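Local coordinates for glutathione S-transferase (PDB 6NV6), which probably catalyses, as a theta-class glutathione transferase of a citrus pathogen, the conjugation of the glutathione thiol to electrophilic substrates, at residues A[70-75]-A[96-101]; A[103-108]-A[163-168]; A[15-20]-A[66-71]; A[138-143]-A[183-188]. All coordinates share one frame; numbering follows the deposited sequence.

Along the chain, contact 3 comes first, within the thioredoxin-like N-terminal domain, where helices 13-25 and 68-79 lie side by side. Contact 1 follows from the same helix 68-79, its centre 8 Å from that of contact 3, and crosses to helix 88-118 of the helical C-terminal domain. Contact 2, 10 Å from contact 1 between centres, joins that long helix to helix 163-174. Contact 4 pairs helices 126-146 and 183-193 farther out, its centre about 22 Å from that of contact 3. Segments of contacts 2 and 4 alternate, so these two contacts cross in sequence and tie four helices of one domain together. Together the contacts run from the domain expected to hold glutathione into the helical core.

Contact 1 (A[70-75]-A[96-101])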
loop_
_atom_site.group_PDB
_atom_site.type_symbol
_atom_site.label_atom_id
_atom_site.label_comp_id
_atom_site.label_asym_id
_atom_site.label_seq_id
_atom_site.Cartn_x
_atom_site.Cartn_y
_atom_site.Cartn_z
ATOM N N ALA A 70 9.373 -5.003 -4.347
ATOM C CA ALA A 70 9.950 -6.185 -4.974
ATOM C C ALA A 70 9.156 -7.438 -4.612
ATOM O O ALA A 70 8.898 -8.290 -5.473
ATOM C CB ALA A 70 11.417 -6.331 -4.569
ATOM N N ILE A 71 8.776 -7.572 -3.337
ATOM C CA ILE A 71 7.941 -8.691 -2.918
ATOM C C ILE A 71 6.651 -8.713 -3.725
ATOM O O ILE A 71 6.183 -9.777 -4.153
ATOM C CB ILE A 71 7.661 -8.617 -1.404
ATOM C CG1 ILE A 71 8.958 -8.801 -0.610
ATOM C CG2 ILE A 71 6.652 -9.675 -0.985
ATOM C CD1 ILE A 71 8.848 -8.395 0.836
ATOM N N VAL A 72 6.064 -7.541 -3.964
ATOM C CA VAL A 72 4.803 -7.497 -4.701
ATOM C C VAL A 72 5.033 -7.944 -6.133
ATOM O O VAL A 72 4.388 -8.879 -6.626
ATOM C CB VAL A 72 4.188 -6.084 -4.648
ATOM C CG1 VAL A 72 3.051 -5.939 -5.671
ATOM C CG2 VAL A 72 3.701 -5.749 -3.231
ATOM N N ARG A 73 5.972 -7.283 -6.815
ATOM C CA ARG A 73 6.229 -7.594 -8.215
ATOM C C ARG A 73 6.544 -9.067 -8.389
ATOM O O ARG A 73 6.085 -9.704 -9.344
ATOM C CB ARG A 73 7.359 -6.718 -8.757
ATOM C CG ARG A 73 6.899 -5.303 -9.095
ATOM C CD ARG A 73 7.964 -4.544 -9.878
ATOM N NE ARG A 73 9.092 -4.219 -9.010
ATOM C CZ ARG A 73 9.201 -3.078 -8.331
ATOM N NH1 ARG A 73 8.259 -2.148 -8.436
ATOM N NH2 ARG A 73 10.253 -2.863 -7.548
ATOM N N TYR A 74 7.291 -9.633 -7.443
ATOM C CA TYR A 74 7.588 -11.053 -7.500
ATOM C C TYR A 74 6.314 -11.888 -7.376
ATOM O O TYR A 74 6.000 -12.702 -8.255
ATOM C CB TYR A 74 8.582 -11.425 -6.409
ATOM C CG TYR A 74 8.688 -12.912 -6.279
ATOM C CD1 TYR A 74 9.221 -13.669 -7.314
ATOM C CD2 TYR A 74 8.204 -13.570 -5.158
ATOM C CE1 TYR A 74 9.302 -15.040 -7.218
ATOM C CE2 TYR A 74 8.282 -14.935 -5.048
ATOM C CZ TYR A 74 8.831 -15.667 -6.077
ATOM O OH TYR A 74 8.910 -17.032 -5.977
ATOM N N LEU A 75 5.560 -11.692 -6.284
ATOM C CA LEU A 75 4.384 -12.518 -6.033
ATOM C C LEU A 75 3.404 -12.479 -7.198
ATOM O O LEU A 75 2.805 -13.504 -7.546
ATOM C CB LEU A 75 3.699 -12.082 -4.736
ATOM C CG LEU A 75 4.346 -12.721 -3.503
ATOM C CD1 LEU A 75 3.878 -12.055 -2.214
ATOM C CD2 LEU A 75 4.092 -14.224 -3.477
ATOM N N ARG A 96 5.196 3.168 -12.117
ATOM C CA ARG A 96 5.601 4.486 -11.644
ATOM C C ARG A 96 4.948 4.847 -10.315
ATOM O O ARG A 96 5.517 5.626 -9.537
ATOM C CB ARG A 96 5.250 5.535 -12.691
ATOM C CG ARG A 96 3.760 5.757 -12.773
ATOM C CD ARG A 96 3.422 6.910 -13.633
ATOM N NE ARG A 96 3.564 6.543 -15.028
ATOM C CZ ARG A 96 2.568 6.577 -15.896
ATOM N NH1 ARG A 96 1.359 6.956 -15.499
ATOM N NH2 ARG A 96 2.782 6.230 -17.156
ATOM N N TRP A 97 3.756 4.308 -10.039
ATOM C CA TRP A 97 3.098 4.628 -8.785
ATOM C C TRP A 97 3.647 3.766 -7.671
ATOM O O TRP A 97 3.611 4.168 -6.502
ATOM C CB TRP A 97 1.585 4.476 -8.920
ATOM C CG TRP A 97 1.027 5.570 -9.759
ATOM C CD1 TRP A 97 0.593 5.477 -11.043
ATOM C CD2 TRP A 97 0.893 6.947 -9.386
ATOM N NE1 TRP A 97 0.184 6.709 -11.494
ATOM C CE2 TRP A 97 0.357 7.628 -10.494
ATOM C CE3 TRP A 97 1.177 7.667 -8.219
ATOM C CZ2 TRP A 97 0.088 8.994 -10.472
ATOM C CZ3 TRP A 97 0.913 9.025 -8.196
ATOM C CH2 TRP A 97 0.371 9.674 -9.319
ATOM N N MET A 98 4.201 2.608 -8.018
ATOM C CA MET A 98 4.917 1.821 -7.024
ATOM C C MET A 98 6.157 2.564 -6.538
ATOM O O MET A 98 6.369 2.717 -5.330
ATOM C CB MET A 98 5.285 0.460 -7.605
ATOM C CG MET A 98 4.096 -0.332 -8.121
ATOM S SD MET A 98 4.566 -1.983 -8.683
ATOM C CE MET A 98 4.698 -2.815 -7.088
ATOM N N ASP A 99 6.981 3.047 -7.472
ATOM C CA ASP A 99 8.158 3.826 -7.097
ATOM C C ASP A 99 7.775 5.132 -6.406
ATOM O O ASP A 99 8.414 5.534 -5.429
ATOM C CB ASP A 99 8.998 4.122 -8.331
ATOM C CG ASP A 99 9.952 3.006 -8.670
ATOM O OD1 ASP A 99 10.240 2.170 -7.785
ATOM O OD2 ASP A 99 10.412 2.980 -9.828
ATOM N N TRP A 100 6.745 5.814 -6.911
ATOM C CA TRP A 100 6.344 7.095 -6.339
ATOM C C TRP A 100 5.830 6.940 -4.907
ATOM O O TRP A 100 6.060 7.813 -4.059
ATOM C CB TRP A 100 5.292 7.729 -7.252
ATOM C CG TRP A 100 4.734 9.044 -6.795
ATOM C CD1 TRP A 100 5.153 10.278 -7.170
ATOM C CD2 TRP A 100 3.614 9.248 -5.926
ATOM N NE1 TRP A 100 4.383 11.249 -6.570
ATOM C CE2 TRP A 100 3.428 10.639 -5.803
ATOM C CE3 TRP A 100 2.754 8.388 -5.227
ATOM C CZ2 TRP A 100 2.430 11.192 -5.013
ATOM C CZ3 TRP A 100 1.752 8.944 -4.436
ATOM C CH2 TRP A 100 1.604 10.330 -4.337
ATOM N N THR A 101 5.134 5.841 -4.616
ATOM C CA THR A 101 4.672 5.613 -3.253
ATOM C C THR A 101 5.849 5.574 -2.288
ATOM O O THR A 101 5.813 6.192 -1.214
ATOM C CB THR A 101 3.867 4.312 -3.180
ATOM O OG1 THR A 101 2.676 4.438 -3.963
ATOM C CG2 THR A 101 3.476 4.006 -1.744
HETATM O O HOH W 1 8.971 0.230 -6.254
#
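Met98 and Arg73 lie alongside each other with their chains running in opposite directions, while Val72 meets the end of the methionine at a slant. The tip of Met98 is turned by a bend at chi3 (79°), which brings methyl CE within 3.8 Å of Val72 CG1. Its sulfur SD lies 3.7 Å from Arg73 NH1, approaching the guanidinium obliquely, and SD also lies 4.1 Å from Arg73 CG. Arginine suits this border position because its methylene chain can pack on the thioether while its polar end stays near water. At the edge of the guanidinium, in its plane, one water receives a weak bond from Arg73 NH1 and donates to Asp99 OD1 at 2.8 Å. The interface thus joins helix 68-79 of the thioredoxin-like domain to helix 88-118 of the helical domain. Flexible, polarisable methionine fills the buried side; the opposite charges of Arg73 and Asp99, not in direct contact, are bridged by the water and may attract weakly, and Asp95 OD1 forms a further long, weak ion pair with Arg73 NH1.

Contact 2 (A[103-108]-A[163-168]); sequences STFAGV and IPLGSF
Phe105 turns the edge of its ring to the face of Phe168 in an offset edge-to-face (T-shaped) pair, with centroids 5.9 Å apart and planes at 89°. The Phe105 side chain leaves helix 88-118 with CG anti to the backbone N (chi1 177°), which carries the ring across to helix 163-174. There its CE2 lies 3.8 Å from Phe168 CB, close to the plane of the Phe105 ring, and its CD2 is 3.9 Å from Leu165 CD1, the leucine crossing it nearly at right angles. Farther along, Ala106 CB approaches Phe168 CZ at 3.6 Å. The short segments run nearly parallel, their axes 11.1 Å apart at closest, a gap that large aromatic rings can span; small Ala106 suits the place where the far end of Phe168 comes close to the opposing helix. A wider pi-type turn at 103-105 and a kink just after it interrupt the regular helix here. The ring of Phe109 meets that of Phe105 with planes about 20° apart, and Leu140 of helix 126-146 also touches Phe105, so the ring belongs to the core of the C-terminal helical bundle. On the other helix, buried Ser167 turns OG back to Ile163 O at 2.7 Å, leaving no stranded hydroxyl. Across the contact itself nothing is hydrogen-bonded: cohesion rests mainly on dispersion, with probably a modest electrostatic gain from the offset edge-to-face pair.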
loop_
_atom_site.group_PDB
_atom_site.type_symbol
_atom_site.label_atom_id
_atom_site.label_comp_id
_atom_site.label_asym_id
_atom_site.label_seq_id
_atom_site.Cartn_x
_atom_site.Cartn_y
_atom_site.Cartn_z
ATOM N N SER A 103 9.172 6.596 -3.081
ATOM C CA SER A 103 10.107 7.703 -3.220
ATOM C C SER A 103 9.541 9.016 -2.687
ATOM O O SER A 103 10.310 9.880 -2.243
ATOM C CB SER A 103 10.514 7.852 -4.686
ATOM O OG SER A 103 9.596 8.656 -5.403
ATOM N N THR A 104 8.220 9.197 -2.722
ATOM C CA THR A 104 7.673 10.533 -2.519
ATOM C C THR A 104 6.607 10.592 -1.430
ATOM O O THR A 104 6.534 11.575 -0.691
ATOM C CB THR A 104 7.096 11.056 -3.845
ATOM O OG1 THR A 104 8.132 11.088 -4.836
ATOM C CG2 THR A 104 6.525 12.456 -3.685
ATOM N N PHE A 105 5.778 9.563 -1.302
ATOM C CA PHE A 105 4.648 9.677 -0.392
ATOM C C PHE A 105 4.912 9.078 0.982
ATOM O O PHE A 105 4.511 9.663 1.995
ATOM C CB PHE A 105 3.412 9.015 -1.002
ATOM C CG PHE A 105 2.223 9.023 -0.091
ATOM C CD1 PHE A 105 1.531 10.192 0.141
ATOM C CD2 PHE A 105 1.812 7.860 0.556
ATOM C CE1 PHE A 105 0.437 10.208 0.992
ATOM C CE2 PHE A 105 0.706 7.861 1.413
ATOM C CZ PHE A 105 0.020 9.040 1.633
ATOM N N ALA A 106 5.584 7.928 1.042
ATOM C CA ALA A 106 5.615 7.150 2.278
ATOM C C ALA A 106 6.297 7.907 3.417
ATOM O O ALA A 106 5.839 7.853 4.567
ATOM C CB ALA A 106 6.304 5.812 2.019
ATOM N N GLY A 107 7.380 8.633 3.118
ATOM C CA GLY A 107 8.133 9.283 4.177
ATOM C C GLY A 107 7.315 10.330 4.910
ATOM O O GLY A 107 7.196 10.294 6.140
ATOM N N VAL A 108 6.726 11.272 4.165
ATOM C CA VAL A 108 5.920 12.310 4.804
ATOM C C VAL A 108 4.689 11.697 5.453
ATOM O O VAL A 108 4.279 12.104 6.546
ATOM C CB VAL A 108 5.558 13.429 3.802
ATOM C CG1 VAL A 108 4.627 12.930 2.723
ATOM C CG2 VAL A 108 4.935 14.626 4.528
ATOM N N ILE A 163 -1.163 -1.541 -5.702
ATOM C CA ILE A 163 -1.050 -2.189 -4.404
ATOM C C ILE A 163 -0.238 -1.360 -3.408
ATOM O O ILE A 163 -0.695 -1.191 -2.271
ATOM C CB ILE A 163 -0.485 -3.601 -4.583
ATOM C CG1 ILE A 163 -1.559 -4.504 -5.181
ATOM C CG2 ILE A 163 0.023 -4.172 -3.260
ATOM C CD1 ILE A 163 -1.071 -5.897 -5.506
ATOM N N PRO A 164 0.939 -0.811 -3.750
ATOM C CA PRO A 164 1.683 -0.044 -2.727
ATOM C C PRO A 164 0.926 1.165 -2.197
ATOM O O PRO A 164 0.742 1.283 -0.972
ATOM C CB PRO A 164 2.970 0.353 -3.457
ATOM C CG PRO A 164 3.133 -0.684 -4.499
ATOM C CD PRO A 164 1.758 -1.025 -4.958
ATOM N N LEU A 165 0.455 2.064 -3.074
ATOM C CA LEU A 165 -0.336 3.198 -2.585
ATOM C C LEU A 165 -1.670 2.748 -1.988
ATOM O O LEU A 165 -2.156 3.362 -1.028
ATOM C CB LEU A 165 -0.578 4.207 -3.703
ATOM C CG LEU A 165 -1.236 5.512 -3.254
ATOM C CD1 LEU A 165 -0.376 6.245 -2.225
ATOM C CD2 LEU A 165 -1.521 6.406 -4.446
ATOM N N GLY A 166 -2.275 1.686 -2.538
ATOM C CA GLY A 166 -3.524 1.181 -1.995
ATOM C C GLY A 166 -3.403 0.727 -0.553
ATOM O O GLY A 166 -4.354 0.857 0.225
ATOM N N SER A 167 -2.236 0.204 -0.169
ATOM C CA SER A 167 -2.053 -0.228 1.211
ATOM C C SER A 167 -1.847 0.950 2.153
ATOM O O SER A 167 -2.183 0.854 3.340
ATOM C CB SER A 167 -0.886 -1.213 1.307
ATOM O OG SER A 167 -0.908 -2.165 0.257
ATOM N N PHE A 168 -1.296 2.060 1.655
ATOM C CA PHE A 168 -1.214 3.265 2.479
ATOM C C PHE A 168 -2.561 3.958 2.581
ATOM O O PHE A 168 -2.925 4.454 3.656
ATOM C CB PHE A 168 -0.190 4.246 1.908
ATOM C CG PHE A 168 1.237 3.905 2.227
ATOM C CD1 PHE A 168 1.816 4.320 3.409
ATOM C CD2 PHE A 168 2.008 3.183 1.330
ATOM C CE1 PHE A 168 3.139 4.013 3.694
ATOM C CE2 PHE A 168 3.328 2.871 1.614
ATOM C CZ PHE A 168 3.893 3.289 2.806
#

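Contact 3 (A[15-20]-A[66-71]); sequences VRKALW and WESNAI
The CA atoms of Ala18 and Ser68 come within 6.4 Å where helix 13-25 passes the first turn of helix 68-79. So close an approach suits the small residues Ala18 and Ser68. One turn on, Ala18 CB makes an apolar touch with Ile71 CG2 at 3.9 Å. Lys17 reaches over the neighbouring helix start, its chain bent at chi3 (-149°), with CD 3.8 Å from Ser68 CB and NZ 3.4 Å from the same carbon. The ammonium then donates to Asn69 OD1 at 3.1 Å. The donor stands 38° above the carbonyl plane rather than on a lone pair, and the C=O...N angle is 128°. Asn14 OD1 accepts a second bond from Lys17 NZ, so two amide oxygens hold the buried charge, while Ser167 and Phe168 of helix 163-174 press on the lysine from the other domain. In this family the Glu-Ser pair that opens the helix usually grips the gamma-glutamyl end of glutathione, and Glu67 and Ser68 are consistent with that role. The cost of burying the lysine is met in part by the two neutral amide oxygens, and its positive charge would probably make this helix start more favourable to an anion, with Glu67 OE1 at 7.0 Å probably tempering the effect.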
loop_
_atom_site.group_PDB
_atom_site.type_symbol
_atom_site.label_atom_id
_atom_site.label_comp_id
_atom_site.label_asym_id
_atom_site.label_seq_id
_atom_site.Cartn_x
_atom_site.Cartn_y
_atom_site.Cartn_z
ATOM N N VAL A 15 3.955 -4.334 5.114
ATOM C CA VAL A 15 3.545 -5.719 5.283
ATOM C C VAL A 15 2.156 -5.924 4.684
ATOM O O VAL A 15 1.872 -6.964 4.075
ATOM C CB VAL A 15 3.611 -6.093 6.780
ATOM C CG1 VAL A 15 3.128 -7.522 7.023
ATOM C CG2 VAL A 15 5.030 -5.884 7.337
ATOM N N ARG A 16 1.284 -4.919 4.805
ATOM C CA ARG A 16 -0.021 -4.998 4.157
ATOM C C ARG A 16 0.126 -5.199 2.657
ATOM O O ARG A 16 -0.607 -5.991 2.055
ATOM C CB ARG A 16 -0.824 -3.730 4.430
ATOM C CG ARG A 16 -1.431 -3.641 5.812
ATOM C CD ARG A 16 -2.104 -2.282 6.002
ATOM N NE ARG A 16 -2.742 -2.170 7.308
ATOM C CZ ARG A 16 -2.412 -1.274 8.230
ATOM N NH1 ARG A 16 -1.459 -0.384 7.983
ATOM N NH2 ARG A 16 -3.043 -1.271 9.396
ATOM N N LYS A 17 1.065 -4.474 2.041
ATOM C CA LYS A 17 1.348 -4.638 0.618
ATOM C C LYS A 17 1.579 -6.095 0.266
ATOM O O LYS A 17 1.079 -6.590 -0.753
ATOM C CB LYS A 17 2.596 -3.850 0.235
ATOM C CG LYS A 17 2.471 -2.357 0.220
ATOM C CD LYS A 17 3.735 -1.815 -0.399
ATOM C CE LYS A 17 4.120 -0.471 0.143
ATOM N NZ LYS A 17 5.556 -0.272 -0.146
ATOM N N ALA A 18 2.348 -6.794 1.096
ATOM C CA ALA A 18 2.697 -8.169 0.787
ATOM C C ALA A 18 1.539 -9.115 1.076
ATOM O O ALA A 18 1.258 -10.008 0.270
ATOM C CB ALA A 18 3.941 -8.570 1.578
ATOM N N LEU A 19 0.852 -8.925 2.214
ATOM C CA LEU A 19 -0.285 -9.781 2.553
ATOM C C LEU A 19 -1.377 -9.654 1.512
ATOM O O LEU A 19 -1.933 -10.659 1.050
ATOM C CB LEU A 19 -0.835 -9.426 3.932
ATOM C CG LEU A 19 0.246 -9.576 4.996
ATOM C CD1 LEU A 19 -0.163 -8.987 6.330
ATOM C CD2 LEU A 19 0.650 -11.038 5.121
ATOM N N TRP A 20 -1.670 -8.423 1.102
ATOM C CA TRP A 20 -2.684 -8.209 0.081
ATOM C C TRP A 20 -2.305 -8.910 -1.225
ATOM O O TRP A 20 -3.147 -9.559 -1.860
ATOM C CB TRP A 20 -2.869 -6.705 -0.120
ATOM C CG TRP A 20 -3.871 -6.330 -1.152
ATOM C CD1 TRP A 20 -4.826 -7.128 -1.707
ATOM C CD2 TRP A 20 -4.015 -5.044 -1.760
ATOM N NE1 TRP A 20 -5.549 -6.421 -2.623
ATOM C CE2 TRP A 20 -5.080 -5.132 -2.668
ATOM C CE3 TRP A 20 -3.348 -3.823 -1.617
ATOM C CZ2 TRP A 20 -5.499 -4.035 -3.443
ATOM C CZ3 TRP A 20 -3.769 -2.734 -2.376
ATOM C CH2 TRP A 20 -4.825 -2.848 -3.280
ATOM N N TRP A 66 13.418 -8.569 1.095
ATOM C CA TRP A 66 13.190 -7.596 2.152
ATOM C C TRP A 66 12.515 -6.315 1.678
ATOM O O TRP A 66 12.325 -5.403 2.486
ATOM C CB TRP A 66 14.511 -7.238 2.832
ATOM C CG TRP A 66 14.898 -8.196 3.888
ATOM C CD1 TRP A 66 14.068 -8.813 4.780
ATOM C CD2 TRP A 66 16.220 -8.667 4.173
ATOM N NE1 TRP A 66 14.794 -9.639 5.607
ATOM C CE2 TRP A 66 16.117 -9.568 5.255
ATOM C CE3 TRP A 66 17.479 -8.413 3.620
ATOM C CZ2 TRP A 66 17.227 -10.215 5.793
ATOM C CZ3 TRP A 66 18.580 -9.057 4.157
ATOM C CH2 TRP A 66 18.447 -9.947 5.233
ATOM N N GLU A 67 12.148 -6.208 0.413
ATOM C CA GLU A 67 11.642 -4.958 -0.132
ATOM C C GLU A 67 10.187 -5.137 -0.533
ATOM O O GLU A 67 9.890 -5.973 -1.386
ATOM C CB GLU A 67 12.481 -4.519 -1.326
ATOM C CG GLU A 67 13.728 -3.773 -0.911
ATOM C CD GLU A 67 13.400 -2.392 -0.364
ATOM O OE1 GLU A 67 12.310 -1.864 -0.689
ATOM O OE2 GLU A 67 14.220 -1.826 0.389
ATOM N N SER A 68 9.298 -4.333 0.069
ATOM C CA SER A 68 7.853 -4.429 -0.152
ATOM C C SER A 68 7.523 -4.564 -1.639
ATOM O O SER A 68 6.921 -5.553 -2.083
ATOM C CB SER A 68 7.174 -3.182 0.403
ATOM O OG SER A 68 7.758 -2.799 1.644
ATOM N N ASN A 69 7.932 -3.568 -2.436
ATOM C CA ASN A 69 7.487 -3.520 -3.823
ATOM C C ASN A 69 8.134 -4.616 -4.663
ATOM O O ASN A 69 7.504 -5.117 -5.601
ATOM C CB ASN A 69 7.760 -2.135 -4.418
ATOM C CG ASN A 69 6.975 -1.029 -3.729
ATOM O OD1 ASN A 69 6.026 -1.288 -2.985
ATOM N ND2 ASN A 69 7.380 0.209 -3.965
ATOM N N ALA A 70 9.373 -5.003 -4.347
ATOM C CA ALA A 70 9.950 -6.185 -4.974
ATOM C C ALA A 70 9.156 -7.438 -4.612
ATOM O O ALA A 70 8.898 -8.290 -5.473
ATOM C CB ALA A 70 11.417 -6.331 -4.569
ATOM N N ILE A 71 8.776 -7.572 -3.337
ATOM C CA ILE A 71 7.941 -8.691 -2.918
ATOM C C ILE A 71 6.651 -8.713 -3.725
ATOM O O ILE A 71 6.183 -9.777 -4.153
ATOM C CB ILE A 71 7.661 -8.617 -1.404
ATOM C CG1 ILE A 71 8.958 -8.801 -0.610
ATOM C CG2 ILE A 71 6.652 -9.675 -0.985
ATOM C CD1 ILE A 71 8.848 -8.395 0.836
#

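Contact 4 (A[138-143]-A[183-188]); sequences ELLARA and PHLQAW
Leu185 N, in the first turn of helix 183-193, donates to the carboxylate oxygen Asp144 OD2, which also takes a weak bond from His184 N. This double grip ties the start of that helix to helix 126-146 in the all-helical C-terminal domain of the glutathione transferase fold. Beside it the contact turns wholly apolar, for no hydrogen bond passes between 138-143 and 183-188. Leu185 points inward with CG anti to the backbone N (chi1 -173°), and its two methyls divide the work. Leu185 CD2 lies 4.1 Å from Leu140 CD1 and 4.2 Å from Leu140 CB, the two side chains crossing at about a right angle. The other branch, CD1, faces Ala143. Alanine suits that spot because the backbones come close, the CA atoms of Ala143 and Leu185 being 6.8 Å apart, whereas Leu140 fills more room one turn earlier. Leu140 also touches Phe105, Ile169 and Trp172, and Ala143 touches Trp97 and Leu165, so the residues that Leu185 meets also pack on helices 88-118 and 163-174. One turn on, Trp188 is oriented by a hydrogen bond from NE1 to Asp162 OD2, and its amide N is bonded to His184 O at 3.0 Å. At the alanine end, the approach is looser than a tight van der Waals touch: Ala143 CB stands 4.3 Å from Leu185 CD1.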
loop_
_atom_site.group_PDB
_atom_site.type_symbol
_atom_site.label_atom_id
_atom_site.label_comp_id
_atom_site.label_asym_id
_atom_site.label_seq_id
_atom_site.Cartn_x
_atom_site.Cartn_y
_atom_site.Cartn_z
ATOM N N GLU A 138 -1.389 17.319 -0.744
ATOM C CA GLU A 138 -1.122 17.818 -2.089
ATOM C C GLU A 138 -0.343 16.808 -2.914
ATOM O O GLU A 138 -0.453 16.806 -4.143
ATOM C CB GLU A 138 -0.384 19.160 -2.052
ATOM C CG GLU A 138 -1.267 20.371 -1.640
ATOM C CD GLU A 138 -2.736 20.296 -2.134
ATOM O OE1 GLU A 138 -2.967 20.434 -3.355
ATOM O OE2 GLU A 138 -3.664 20.128 -1.299
ATOM N N LEU A 139 0.427 15.938 -2.267
ATOM C CA LEU A 139 0.982 14.796 -2.981
ATOM C C LEU A 139 -0.131 13.886 -3.477
ATOM O O LEU A 139 -0.170 13.516 -4.658
ATOM C CB LEU A 139 1.943 14.025 -2.078
ATOM C CG LEU A 139 3.299 14.708 -1.836
ATOM C CD1 LEU A 139 4.140 13.952 -0.806
ATOM C CD2 LEU A 139 4.042 14.883 -3.152
ATOM N N LEU A 140 -1.059 13.524 -2.584
ATOM C CA LEU A 140 -2.174 12.675 -2.990
ATOM C C LEU A 140 -2.988 13.299 -4.122
ATOM O O LEU A 140 -3.551 12.573 -4.954
ATOM C CB LEU A 140 -3.062 12.381 -1.786
ATOM C CG LEU A 140 -2.426 11.319 -0.894
ATOM C CD1 LEU A 140 -3.318 10.997 0.299
ATOM C CD2 LEU A 140 -2.109 10.073 -1.734
ATOM N N ALA A 141 -3.059 14.636 -4.169
ATOM C CA ALA A 141 -3.744 15.310 -5.267
ATOM C C ALA A 141 -3.195 14.887 -6.625
ATOM O O ALA A 141 -3.936 14.859 -7.616
ATOM C CB ALA A 141 -3.627 16.823 -5.094
ATOM N N ARG A 142 -1.909 14.530 -6.687
ATOM C CA ARG A 142 -1.342 14.042 -7.939
ATOM C C ARG A 142 -1.925 12.681 -8.311
ATOM O O ARG A 142 -2.295 12.446 -9.469
ATOM C CB ARG A 142 0.182 13.972 -7.832
ATOM C CG ARG A 142 0.890 15.330 -7.867
ATOM C CD ARG A 142 2.323 15.203 -7.364
ATOM N NE ARG A 142 2.879 16.468 -6.883
ATOM C CZ ARG A 142 4.087 16.597 -6.333
ATOM N NH1 ARG A 142 4.879 15.544 -6.193
ATOM N NH2 ARG A 142 4.510 17.784 -5.926
ATOM N N ALA A 143 -2.015 11.769 -7.344
ATOM C CA ALA A 143 -2.656 10.491 -7.615
ATOM C C ALA A 143 -4.135 10.682 -7.940
ATOM O O ALA A 143 -4.676 10.010 -8.832
ATOM C CB ALA A 143 -2.462 9.569 -6.415
ATOM N N PRO A 183 -11.827 13.291 -4.826
ATOM C CA PRO A 183 -12.942 12.364 -5.055
ATOM C C PRO A 183 -12.598 11.203 -5.967
ATOM O O PRO A 183 -13.224 10.141 -5.865
ATOM C CB PRO A 183 -14.017 13.262 -5.687
ATOM C CG PRO A 183 -13.426 14.677 -5.655
ATOM C CD PRO A 183 -11.961 14.492 -5.660
ATOM N N HIS A 184 -11.647 11.384 -6.882
ATOM C CA HIS A 184 -11.223 10.242 -7.686
ATOM C C HIS A 184 -10.400 9.278 -6.841
ATOM O O HIS A 184 -10.614 8.058 -6.880
ATOM C CB HIS A 184 -10.463 10.717 -8.925
ATOM C CG HIS A 184 -11.195 11.770 -9.696
ATOM N ND1 HIS A 184 -11.934 11.484 -10.824
ATOM C CD2 HIS A 184 -11.335 13.100 -9.477
ATOM C CE1 HIS A 184 -12.488 12.596 -11.275
ATOM N NE2 HIS A 184 -12.141 13.589 -10.476
ATOM N N LEU A 185 -9.474 9.818 -6.046
ATOM C CA LEU A 185 -8.771 9.010 -5.061
ATOM C C LEU A 185 -9.744 8.220 -4.199
ATOM O O LEU A 185 -9.533 7.032 -3.947
ATOM C CB LEU A 185 -7.899 9.914 -4.192
ATOM C CG LEU A 185 -6.981 9.183 -3.218
ATOM C CD1 LEU A 185 -5.777 8.564 -3.951
ATOM C CD2 LEU A 185 -6.549 10.130 -2.103
ATOM N N GLN A 186 -10.827 8.864 -3.754
ATOM C CA GLN A 186 -11.763 8.215 -2.843
ATOM C C GLN A 186 -12.571 7.119 -3.534
ATOM O O GLN A 186 -12.794 6.048 -2.956
ATOM C CB GLN A 186 -12.697 9.258 -2.240
ATOM C CG GLN A 186 -13.798 8.663 -1.385
ATOM C CD GLN A 186 -14.580 9.715 -0.638
ATOM O OE1 GLN A 186 -14.076 10.818 -0.407
ATOM N NE2 GLN A 186 -15.820 9.386 -0.255
ATOM N N ALA A 187 -13.043 7.377 -4.758
ATOM C CA ALA A 187 -13.795 6.358 -5.487
ATOM C C ALA A 187 -12.925 5.145 -5.788
ATOM O O ALA A 187 -13.425 4.011 -5.832
ATOM C CB ALA A 187 -14.364 6.948 -6.777
ATOM N N TRP A 188 -11.626 5.371 -6.011
ATOM C CA TRP A 188 -10.678 4.278 -6.173
ATOM C C TRP A 188 -10.573 3.462 -4.892
ATOM O O TRP A 188 -10.601 2.227 -4.926
ATOM C CB TRP A 188 -9.328 4.863 -6.585
ATOM C CG TRP A 188 -8.092 3.982 -6.506
ATOM C CD1 TRP A 188 -7.767 2.940 -7.338
ATOM C CD2 TRP A 188 -6.977 4.140 -5.613
ATOM N NE1 TRP A 188 -6.541 2.429 -7.000
ATOM C CE2 TRP A 188 -6.029 3.146 -5.950
ATOM C CE3 TRP A 188 -6.688 5.019 -4.562
ATOM C CZ2 TRP A 188 -4.810 2.997 -5.260
ATOM C CZ3 TRP A 188 -5.472 4.874 -3.881
ATOM C CH2 TRP A 188 -4.552 3.866 -4.234
#